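Local structure of iron uptake protein A2 (Synechocystis sp., 2VOZ) at residues Glu66-Ile71 with Ala97-Pro102; Glu185-Leu190 with Asn341-Gln346; Gln208-Ala213 with Ile228-Ser233. The protein binds ferric iron in the periplasm and is probably a substrate-binding component of an ABC transporter that imports Fe(3+). All blocks are in the same frame, centred on the assembly; numbering follows the deposited sequence.

Contact 1. Residues Glu66-Ile71 with Ala97-Pro102; sequences ELIERI and AGLFQP
No flat group enters where Ile68 and Ile71 close on Leu99; the one aromatic ring of 97-102, that of Phe100, meets Trp123 with its plane turned by about 60° and touches Leu83, Leu91 and Ala94. The contact illustrates how a Schellman motif lets the chain leaving helix 88-96 pack on the earlier helix 64-74. After helix 88-96, Gly98 is the first residue to leave helical angles, with a positive phi (71°). Ala97, before the turn, and Leu99, after it, both point toward helix 64-74. Ile68 and Ile71, one helical turn apart, each have CG2 anti to the backbone N, and these two methyls do most of the touching. Leu99 CD1 sits between the isoleucines, 4.0 Å from Ile68 CG2 and 3.9 Å from Ile71 CB, while Leu99 CD2 comes to 3.7 Å from Ile71 CG2. Leu99 lies at a slant to both, and only carbon atoms meet. Tyr39 and Leu83, on strands 35-40 and 82-86, also touch Ile71, which ties the pair to the sheet of this periplasmic-binding-protein fold. On the subunit interface, Glu69 and Arg70 form salt bridges with Arg199 and Asp235 of a second subunit. At the margin, Ile68 CG2 reaches Ala97 CB at 4.3 Å.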
loop_
_atom_site.group_PDB
_atom_site.type_symbol
_atom_site.label_atom_id
_atom_site.label_comp_id
_atom_site.label_asym_id
_atom_site.label_seq_id
_atom_site.Cartn_x
_atom_site.Cartn_y
_atom_site.Cartn_z
ATOM N N GLU B 66 -20.661 -9.496 -2.824
ATOM C CA GLU B 66 -20.835 -8.249 -3.591
ATOM C C GLU B 66 -20.601 -8.432 -5.090
ATOM O O GLU B 66 -21.324 -7.840 -5.903
ATOM C CB GLU B 66 -19.921 -7.130 -3.082
ATOM C CG GLU B 66 -20.276 -6.620 -1.662
ATOM C CD GLU B 66 -19.242 -5.586 -1.212
ATOM O OE1 GLU B 66 -19.399 -4.406 -1.604
ATOM O OE2 GLU B 66 -18.273 -5.979 -0.504
ATOM N N LEU B 67 -19.576 -9.193 -5.444
ATOM C CA LEU B 67 -19.292 -9.440 -6.859
ATOM C C LEU B 67 -20.440 -10.208 -7.480
ATOM O O LEU B 67 -20.861 -9.912 -8.608
ATOM C CB LEU B 67 -17.999 -10.232 -6.992
ATOM C CG LEU B 67 -16.719 -9.468 -6.685
ATOM C CD1 LEU B 67 -15.562 -10.476 -6.741
ATOM C CD2 LEU B 67 -16.508 -8.326 -7.698
ATOM N N ILE B 68 -20.967 -11.199 -6.768
ATOM C CA ILE B 68 -22.078 -11.959 -7.327
ATOM C C ILE B 68 -23.248 -11.003 -7.610
ATOM O O ILE B 68 -23.874 -11.028 -8.670
ATOM C CB ILE B 68 -22.510 -13.120 -6.366
ATOM C CG1 ILE B 68 -21.367 -14.163 -6.302
ATOM C CG2 ILE B 68 -23.851 -13.724 -6.832
ATOM C CD1 ILE B 68 -21.528 -15.241 -5.178
ATOM N N GLU B 69 -23.537 -10.131 -6.653
ATOM C CA GLU B 69 -24.629 -9.175 -6.800
ATOM C C GLU B 69 -24.367 -8.130 -7.883
ATOM O O GLU B 69 -25.292 -7.691 -8.569
ATOM C CB GLU B 69 -24.855 -8.488 -5.471
ATOM C CG GLU B 69 -25.361 -9.501 -4.448
ATOM C CD GLU B 69 -25.520 -8.910 -3.097
ATOM O OE1 GLU B 69 -25.229 -7.699 -2.928
ATOM O OE2 GLU B 69 -25.945 -9.671 -2.202
ATOM N N ARG B 70 -23.114 -7.742 -8.024
ATOM C CA ARG B 70 -22.764 -6.786 -9.078
ATOM C C ARG B 70 -23.063 -7.431 -10.414
ATOM O O ARG B 70 -23.642 -6.785 -11.283
ATOM C CB ARG B 70 -21.313 -6.366 -9.001
ATOM C CG ARG B 70 -20.875 -5.560 -10.203
ATOM C CD ARG B 70 -19.471 -5.042 -10.023
ATOM N NE ARG B 70 -18.946 -4.514 -11.281
ATOM C CZ ARG B 70 -17.992 -3.600 -11.381
ATOM N NH1 ARG B 70 -17.449 -3.057 -10.293
ATOM N NH2 ARG B 70 -17.591 -3.224 -12.575
ATOM N N ILE B 71 -22.609 -8.669 -10.597
ATOM C CA ILE B 71 -22.843 -9.361 -11.883
ATOM C C ILE B 71 -24.339 -9.554 -12.167
ATOM O O ILE B 71 -24.807 -9.328 -13.276
ATOM C CB ILE B 71 -22.074 -10.709 -11.943
ATOM C CG1 ILE B 71 -20.556 -10.471 -11.838
ATOM C CG2 ILE B 71 -22.440 -11.484 -13.222
ATOM C CD1 ILE B 71 -19.795 -11.747 -11.387
ATOM N N ALA B 97 -26.902 -18.524 -8.955
ATOM C CA ALA B 97 -27.339 -17.292 -9.622
ATOM C C ALA B 97 -27.242 -17.422 -11.165
ATOM O O ALA B 97 -27.567 -16.486 -11.928
ATOM C CB ALA B 97 -26.523 -16.147 -9.134
ATOM N N GLY B 98 -26.772 -18.580 -11.615
ATOM C CA GLY B 98 -26.685 -18.861 -13.048
ATOM C C GLY B 98 -25.613 -18.054 -13.749
ATOM O O GLY B 98 -25.756 -17.709 -14.930
ATOM N N LEU B 99 -24.502 -17.801 -13.046
ATOM C CA LEU B 99 -23.512 -16.847 -13.554
ATOM C C LEU B 99 -22.499 -17.444 -14.523
ATOM O O LEU B 99 -21.883 -16.700 -15.289
ATOM C CB LEU B 99 -22.767 -16.165 -12.394
ATOM C CG LEU B 99 -23.662 -15.241 -11.540
ATOM C CD1 LEU B 99 -22.800 -14.365 -10.660
ATOM C CD2 LEU B 99 -24.579 -14.376 -12.410
ATOM N N PHE B 100 -22.284 -18.760 -14.428
ATOM C CA PHE B 100 -21.220 -19.443 -15.180
ATOM C C PHE B 100 -21.736 -20.136 -16.430
ATOM O O PHE B 100 -22.871 -20.632 -16.472
ATOM C CB PHE B 100 -20.517 -20.504 -14.313
ATOM C CG PHE B 100 -19.713 -19.930 -13.161
ATOM C CD1 PHE B 100 -19.953 -20.373 -11.869
ATOM C CD2 PHE B 100 -18.689 -19.010 -13.389
ATOM C CE1 PHE B 100 -19.219 -19.866 -10.765
ATOM C CE2 PHE B 100 -17.946 -18.458 -12.280
ATOM C CZ PHE B 100 -18.231 -18.917 -10.978
ATOM N N GLN B 101 -20.880 -20.153 -17.449
ATOM C CA GLN B 101 -21.075 -21.077 -18.569
ATOM C C GLN B 101 -20.084 -22.225 -18.469
ATOM O O GLN B 101 -18.940 -22.035 -18.049
ATOM C CB GLN B 101 -20.905 -20.389 -19.916
ATOM C CG GLN B 101 -19.575 -19.690 -20.175
ATOM C CD GLN B 101 -19.495 -19.092 -21.559
ATOM O OE1 GLN B 101 -19.584 -19.816 -22.574
ATOM N NE2 GLN B 101 -19.297 -17.783 -21.622
ATOM N N PRO B 102 -20.493 -23.397 -18.941
ATOM C CA PRO B 102 -19.524 -24.497 -18.958
ATOM C C PRO B 102 -18.455 -24.304 -20.019
ATOM O O PRO B 102 -18.710 -23.763 -21.106
ATOM C CB PRO B 102 -20.380 -25.731 -19.257
ATOM C CG PRO B 102 -21.582 -25.184 -20.036
ATOM C CD PRO B 102 -21.819 -23.782 -19.467
#

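Contact 2. Residues Glu185-Leu190 with Asn341-Gln346; sequences ETRRWL and NEVGWQ
Leu190 fits between Val343 and Trp345, two residues that flank the glycine of a Schellman motif at the end of helix 333-342. Gly344, with phi at 85°, turns the chain out of the helix, and its N bonds back to Asn341 O at 3.1 Å; Val343 before the turn and Trp345 after it both point toward helix 183-195. The three pairings differ in orientation. Leu190 and Trp345 cross at about a right angle, and the leucine meets the indole at its edge, in the ring plane: Leu190 CD2 sits 3.6 Å from Trp345 CZ3 and nearly as close to CE3, on the six-membered part of the ring. Trp345 turns that benzo edge to the helix through a chi1 of -174°, which places CG opposite the backbone N. Its NE1 bonds to Arg163 O, and Phe197 packs edge-to-face with the ring, so a hydrogen bond and a ring contact both fix the indole's placement. Arg187 and Val343 instead run past one another in opposite senses, touching through the aliphatic part of the arginine, where Arg187 CG approaches Val343 CG1 at 4.0 Å. The C-terminal tail is thereby packed against helix 183-195, and Gln346 continues to Asn341 of a second subunit. In this apo form the Trp345 side chain lies about 9 Å from that of Tyr169, an iron-binding residue. Val343 spends its other methyl on the leucine stem, CG2 lying 3.7 Å from Leu190 CB.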
loop_
_atom_site.group_PDB
_atom_site.type_symbol
_atom_site.label_atom_id
_atom_site.label_comp_id
_atom_site.label_asym_id
_atom_site.label_seq_id
_atom_site.Cartn_x
_atom_site.Cartn_y
_atom_site.Cartn_z
ATOM N N GLU B 185 -26.802 -38.666 10.685
ATOM C CA GLU B 185 -25.465 -38.777 11.287
ATOM C C GLU B 185 -24.790 -37.426 11.479
ATOM O O GLU B 185 -24.192 -37.157 12.535
ATOM C CB GLU B 185 -24.565 -39.714 10.485
ATOM C CG GLU B 185 -24.944 -41.161 10.648
ATOM N N THR B 186 -24.922 -36.564 10.477
ATOM C CA THR B 186 -24.257 -35.277 10.577
ATOM C C THR B 186 -24.902 -34.410 11.676
ATOM O O THR B 186 -24.223 -33.693 12.420
ATOM C CB THR B 186 -24.213 -34.564 9.226
ATOM O OG1 THR B 186 -23.453 -35.390 8.316
ATOM C CG2 THR B 186 -23.487 -33.192 9.403
ATOM N N ARG B 187 -26.229 -34.468 11.765
ATOM C CA ARG B 187 -26.951 -33.756 12.810
ATOM C C ARG B 187 -26.464 -34.194 14.198
ATOM O O ARG B 187 -26.236 -33.362 15.070
ATOM C CB ARG B 187 -28.452 -34.001 12.659
ATOM C CG ARG B 187 -29.256 -33.177 13.611
ATOM C CD ARG B 187 -30.747 -33.457 13.365
ATOM N NE ARG B 187 -31.522 -32.961 14.494
ATOM C CZ ARG B 187 -31.659 -33.622 15.645
ATOM N NH1 ARG B 187 -32.382 -33.090 16.625
ATOM N NH2 ARG B 187 -31.094 -34.835 15.811
ATOM N N ARG B 188 -26.277 -35.496 14.382
ATOM C CA ARG B 188 -25.839 -36.013 15.667
ATOM C C ARG B 188 -24.408 -35.506 15.980
ATOM O O ARG B 188 -24.113 -35.089 17.112
ATOM C CB ARG B 188 -25.905 -37.537 15.638
ATOM C CG ARG B 188 -25.430 -38.173 16.929
ATOM C CD ARG B 188 -26.201 -39.444 17.167
ATOM N NE ARG B 188 -25.831 -40.194 18.374
ATOM C CZ ARG B 188 -26.378 -40.053 19.588
ATOM N NH1 ARG B 188 -27.311 -39.124 19.856
ATOM N NH2 ARG B 188 -25.967 -40.858 20.563
ATOM N N TRP B 189 -23.551 -35.505 14.964
ATOM C CA TRP B 189 -22.181 -34.976 15.098
ATOM C C TRP B 189 -22.233 -33.495 15.478
ATOM O O TRP B 189 -21.552 -33.095 16.423
ATOM C CB TRP B 189 -21.386 -35.154 13.798
ATOM C CG TRP B 189 -20.098 -34.349 13.806
ATOM C CD1 TRP B 189 -18.978 -34.590 14.554
ATOM C CD2 TRP B 189 -19.803 -33.224 12.983
ATOM N NE1 TRP B 189 -18.000 -33.645 14.271
ATOM C CE2 TRP B 189 -18.481 -32.799 13.304
ATOM C CE3 TRP B 189 -20.527 -32.518 12.012
ATOM C CZ2 TRP B 189 -17.864 -31.694 12.674
ATOM C CZ3 TRP B 189 -19.915 -31.416 11.385
ATOM C CH2 TRP B 189 -18.581 -31.030 11.713
ATOM N N LEU B 190 -23.050 -32.692 14.767
ATOM C CA LEU B 190 -23.161 -31.249 15.083
ATOM C C LEU B 190 -23.631 -31.048 16.522
ATOM O O LEU B 190 -23.153 -30.175 17.218
ATOM C CB LEU B 190 -24.119 -30.524 14.141
ATOM C CG LEU B 190 -23.664 -30.386 12.684
ATOM C CD1 LEU B 190 -24.827 -30.028 11.799
ATOM C CD2 LEU B 190 -22.504 -29.359 12.604
ATOM N N ASN B 341 -28.004 -24.275 12.252
ATOM C CA ASN B 341 -28.891 -23.417 13.023
ATOM C C ASN B 341 -29.856 -24.214 13.905
ATOM O O ASN B 341 -30.066 -23.853 15.061
ATOM C CB ASN B 341 -29.584 -22.427 12.099
ATOM C CG ASN B 341 -28.651 -21.266 11.751
ATOM O OD1 ASN B 341 -28.542 -20.312 12.521
ATOM N ND2 ASN B 341 -27.926 -21.380 10.639
ATOM N N GLU B 342 -30.372 -25.326 13.388
ATOM C CA GLU B 342 -31.258 -26.175 14.173
ATOM C C GLU B 342 -30.601 -26.595 15.494
ATOM O O GLU B 342 -31.239 -26.558 16.556
ATOM C CB GLU B 342 -31.652 -27.420 13.370
ATOM C CG GLU B 342 -32.501 -28.413 14.156
ATOM C CD GLU B 342 -33.980 -28.043 14.190
ATOM O OE1 GLU B 342 -34.364 -27.060 13.517
ATOM O OE2 GLU B 342 -34.761 -28.745 14.882
ATOM N N VAL B 343 -29.328 -26.979 15.430
ATOM C CA VAL B 343 -28.635 -27.496 16.599
ATOM C C VAL B 343 -28.067 -26.398 17.517
ATOM O O VAL B 343 -27.453 -26.704 18.549
ATOM C CB VAL B 343 -27.542 -28.517 16.228
ATOM C CG1 VAL B 343 -28.128 -29.735 15.376
ATOM C CG2 VAL B 343 -26.308 -27.835 15.542
ATOM N N GLY B 344 -28.190 -25.140 17.108
ATOM C CA GLY B 344 -27.727 -24.019 17.919
ATOM C C GLY B 344 -26.264 -23.614 17.816
ATOM O O GLY B 344 -25.724 -23.030 18.755
ATOM N N TRP B 345 -25.647 -23.874 16.670
ATOM C CA TRP B 345 -24.337 -23.308 16.367
ATOM C C TRP B 345 -24.591 -21.864 15.941
ATOM O O TRP B 345 -25.130 -21.597 14.842
ATOM C CB TRP B 345 -23.696 -24.128 15.234
ATOM C CG TRP B 345 -22.281 -23.784 14.859
ATOM C CD1 TRP B 345 -21.635 -22.569 14.988
ATOM C CD2 TRP B 345 -21.375 -24.647 14.160
ATOM N NE1 TRP B 345 -20.375 -22.664 14.444
ATOM C CE2 TRP B 345 -20.193 -23.919 13.925
ATOM C CE3 TRP B 345 -21.462 -25.977 13.704
ATOM C CZ2 TRP B 345 -19.077 -24.477 13.276
ATOM C CZ3 TRP B 345 -20.383 -26.544 13.091
ATOM C CH2 TRP B 345 -19.188 -25.792 12.846
ATOM N N GLN B 346 -24.248 -20.950 16.833
ATOM C CA GLN B 346 -24.492 -19.517 16.612
ATOM C C GLN B 346 -23.487 -18.876 15.667
ATOM O O GLN B 346 -22.461 -19.450 15.309
ATOM C CB GLN B 346 -24.451 -18.765 17.938
ATOM C CG GLN B 346 -25.525 -19.128 18.885
ATOM C CD GLN B 346 -25.617 -18.115 20.046
ATOM O OE1 GLN B 346 -24.735 -17.248 20.258
ATOM N NE2 GLN B 346 -26.682 -18.221 20.772
ATOM O OXT GLN B 346 -23.694 -17.731 15.263
#

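Contact 3. Residues Gln208-Ala213 with Ile228-Ser233; sequences QIRAIA and IRLQKS
Leu230 carries most of this contact, dividing its two methyls between a hydrocarbon partner and a charged one, Ile209 and Arg210. Leu230 CD2 rests over one face of the Arg210 guanidinium, 3.6 Å from NH2 and 4.1 Å from CZ, an apolar neighbour to a group whose N-H bonds lie in its own plane and so remain available for acceptors. Those acceptors are acidic: NH2 forms a salt bridge with Asp238, and NE forms another with Glu66 of a second subunit. Two bonds from different nitrogens would limit rotation of the guanidinium and keep its face presented to the leucine. The extended chain from CG to NE carries the group across to Leu230, although the arginine's first bond does not aim there. Ile209 does point at its partner; its CG2, anti to the backbone N, lies 4.0 Å from Leu230 CD1, the two side chains running antiparallel alongside one another. Between 208-213 and 228-233 Leu230 provides the largest share, and Ile209 also comes within about 4 Å, side chain to side chain, of Tyr226, an iron-binding residue on helix 224-232. Around them, Val241 and Val242 of helix 236-244 pack against Leu230, and Tyr134 of strand 124-136 against Ile209.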
loop_
_atom_site.group_PDB
_atom_site.type_symbol
_atom_site.label_atom_id
_atom_site.label_comp_id
_atom_site.label_asym_id
_atom_site.label_seq_id
_atom_site.Cartn_x
_atom_site.Cartn_y
_atom_site.Cartn_z
ATOM N N GLN B 208 -9.725 -18.077 16.724
ATOM C CA GLN B 208 -9.833 -19.393 17.399
ATOM C C GLN B 208 -8.451 -19.931 17.807
ATOM O O GLN B 208 -8.270 -20.531 18.869
ATOM C CB GLN B 208 -10.565 -20.401 16.506
ATOM C CG GLN B 208 -11.791 -19.785 15.790
ATOM C CD GLN B 208 -12.728 -19.063 16.760
ATOM O OE1 GLN B 208 -12.976 -19.540 17.876
ATOM N NE2 GLN B 208 -13.292 -17.936 16.317
ATOM N N ILE B 209 -7.479 -19.733 16.933
ATOM C CA ILE B 209 -6.107 -20.215 17.228
ATOM C C ILE B 209 -5.583 -19.412 18.424
ATOM O O ILE B 209 -5.033 -19.986 19.380
ATOM C CB ILE B 209 -5.206 -19.998 16.019
ATOM C CG1 ILE B 209 -5.787 -20.740 14.798
ATOM C CG2 ILE B 209 -3.778 -20.515 16.283
ATOM C CD1 ILE B 209 -4.981 -20.487 13.498
ATOM N N ARG B 210 -5.790 -18.096 18.389
ATOM C CA ARG B 210 -5.327 -17.261 19.505
ATOM C C ARG B 210 -6.028 -17.596 20.811
ATOM O O ARG B 210 -5.418 -17.499 21.888
ATOM C CB ARG B 210 -5.492 -15.791 19.188
ATOM C CG ARG B 210 -4.558 -15.325 18.071
ATOM C CD ARG B 210 -4.658 -13.779 18.004
ATOM N NE ARG B 210 -4.035 -13.256 16.802
ATOM C CZ ARG B 210 -2.727 -13.008 16.680
ATOM N NH1 ARG B 210 -1.889 -13.251 17.705
ATOM N NH2 ARG B 210 -2.248 -12.523 15.525
ATOM N N ALA B 211 -7.286 -18.028 20.701
ATOM C CA ALA B 211 -8.091 -18.345 21.904
ATOM C C ALA B 211 -7.491 -19.558 22.627
ATOM O O ALA B 211 -7.565 -19.641 23.854
ATOM C CB ALA B 211 -9.564 -18.580 21.531
ATOM N N ILE B 212 -6.861 -20.467 21.877
ATOM C CA ILE B 212 -6.189 -21.621 22.507
ATOM C C ILE B 212 -5.033 -21.074 23.310
ATOM O O ILE B 212 -4.851 -21.461 24.463
ATOM C CB ILE B 212 -5.679 -22.617 21.473
ATOM C CG1 ILE B 212 -6.869 -23.184 20.675
ATOM C CG2 ILE B 212 -4.913 -23.790 22.166
ATOM C CD1 ILE B 212 -6.406 -24.121 19.503
ATOM N N ALA B 213 -4.238 -20.194 22.688
ATOM C CA ALA B 213 -3.064 -19.622 23.386
ATOM C C ALA B 213 -3.446 -18.896 24.660
ATOM O O ALA B 213 -2.691 -18.969 25.656
ATOM C CB ALA B 213 -2.245 -18.699 22.450
ATOM N N ILE B 228 0.202 -20.573 9.047
ATOM C CA ILE B 228 1.413 -20.218 8.285
ATOM C C ILE B 228 1.674 -18.726 8.423
ATOM O O ILE B 228 2.829 -18.316 8.593
ATOM C CB ILE B 228 1.347 -20.699 6.810
ATOM C CG1 ILE B 228 0.876 -22.162 6.704
ATOM C CG2 ILE B 228 2.724 -20.479 6.134
ATOM C CD1 ILE B 228 1.754 -23.164 7.524
ATOM N N ARG B 229 0.617 -17.897 8.410
ATOM C CA ARG B 229 0.799 -16.444 8.612
ATOM C C ARG B 229 1.475 -16.164 9.916
ATOM O O ARG B 229 2.382 -15.368 9.964
ATOM C CB ARG B 229 -0.527 -15.686 8.660
ATOM C CG ARG B 229 -1.186 -15.614 7.360
ATOM C CD ARG B 229 -2.468 -14.799 7.468
ATOM N NE ARG B 229 -3.268 -15.038 6.277
ATOM C CZ ARG B 229 -4.505 -14.584 6.117
ATOM N NH1 ARG B 229 -5.154 -14.885 5.005
ATOM N NH2 ARG B 229 -5.074 -13.812 7.054
ATOM N N LEU B 230 0.993 -16.810 10.978
ATOM C CA LEU B 230 1.537 -16.592 12.325
ATOM C C LEU B 230 3.017 -17.013 12.376
ATOM O O LEU B 230 3.833 -16.265 12.907
ATOM C CB LEU B 230 0.731 -17.366 13.373
ATOM C CG LEU B 230 -0.691 -16.821 13.568
ATOM C CD1 LEU B 230 -1.456 -17.748 14.553
ATOM C CD2 LEU B 230 -0.649 -15.392 14.104
ATOM N N GLN B 231 3.360 -18.147 11.739
ATOM C CA GLN B 231 4.744 -18.638 11.721
ATOM C C GLN B 231 5.668 -17.611 11.041
ATOM O O GLN B 231 6.822 -17.397 11.455
ATOM C CB GLN B 231 4.813 -19.981 11.001
ATOM C CG GLN B 231 4.216 -21.151 11.800
ATOM C CD GLN B 231 4.443 -22.442 11.071
ATOM O OE1 GLN B 231 3.608 -22.860 10.256
ATOM N NE2 GLN B 231 5.595 -23.077 11.329
ATOM N N LYS B 232 5.153 -16.975 9.995
ATOM C CA LYS B 232 5.952 -16.046 9.211
ATOM C C LYS B 232 6.029 -14.636 9.853
ATOM O O LYS B 232 6.889 -13.787 9.483
ATOM C CB LYS B 232 5.380 -15.981 7.812
ATOM C CG LYS B 232 5.732 -17.209 6.990
ATOM C CD LYS B 232 5.142 -17.051 5.601
ATOM C CE LYS B 232 5.525 -18.221 4.712
ATOM N NZ LYS B 232 5.098 -17.908 3.334
ATOM N N SER B 233 5.148 -14.387 10.809
ATOM C CA SER B 233 5.056 -13.040 11.398
ATOM C C SER B 233 6.321 -12.654 12.149
ATOM O O SER B 233 6.902 -13.474 12.839
ATOM C CB SER B 233 3.871 -12.980 12.365
ATOM O OG SER B 233 3.822 -11.713 13.006
#

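In the fold
The three contacts are separate: centres lie 30 Å apart for contacts 1 and 2, 34 Å for contacts 1 and 3, and 27 Å for contacts 2 and 3, the last pair approaching to about 9 Å between nearest atoms. Contacts 1 and 3 stand on opposite sides of the chain's centre, consistent with the two-lobed binding-protein fold, and contact 3 is nested within the chain loop that contact 2 closes. Ile209 of contact 3 lies about 4 Å from Tyr226 and about 9 Å from Tyr225, side chain to side chain; contact 2 lies near Tyr169, and contact 1 is remote from the iron-binding residues. Distant within one chain, 66-71 and 208-213 nevertheless meet between subunits, where Glu66 of one subunit forms a salt bridge with Arg210 of another.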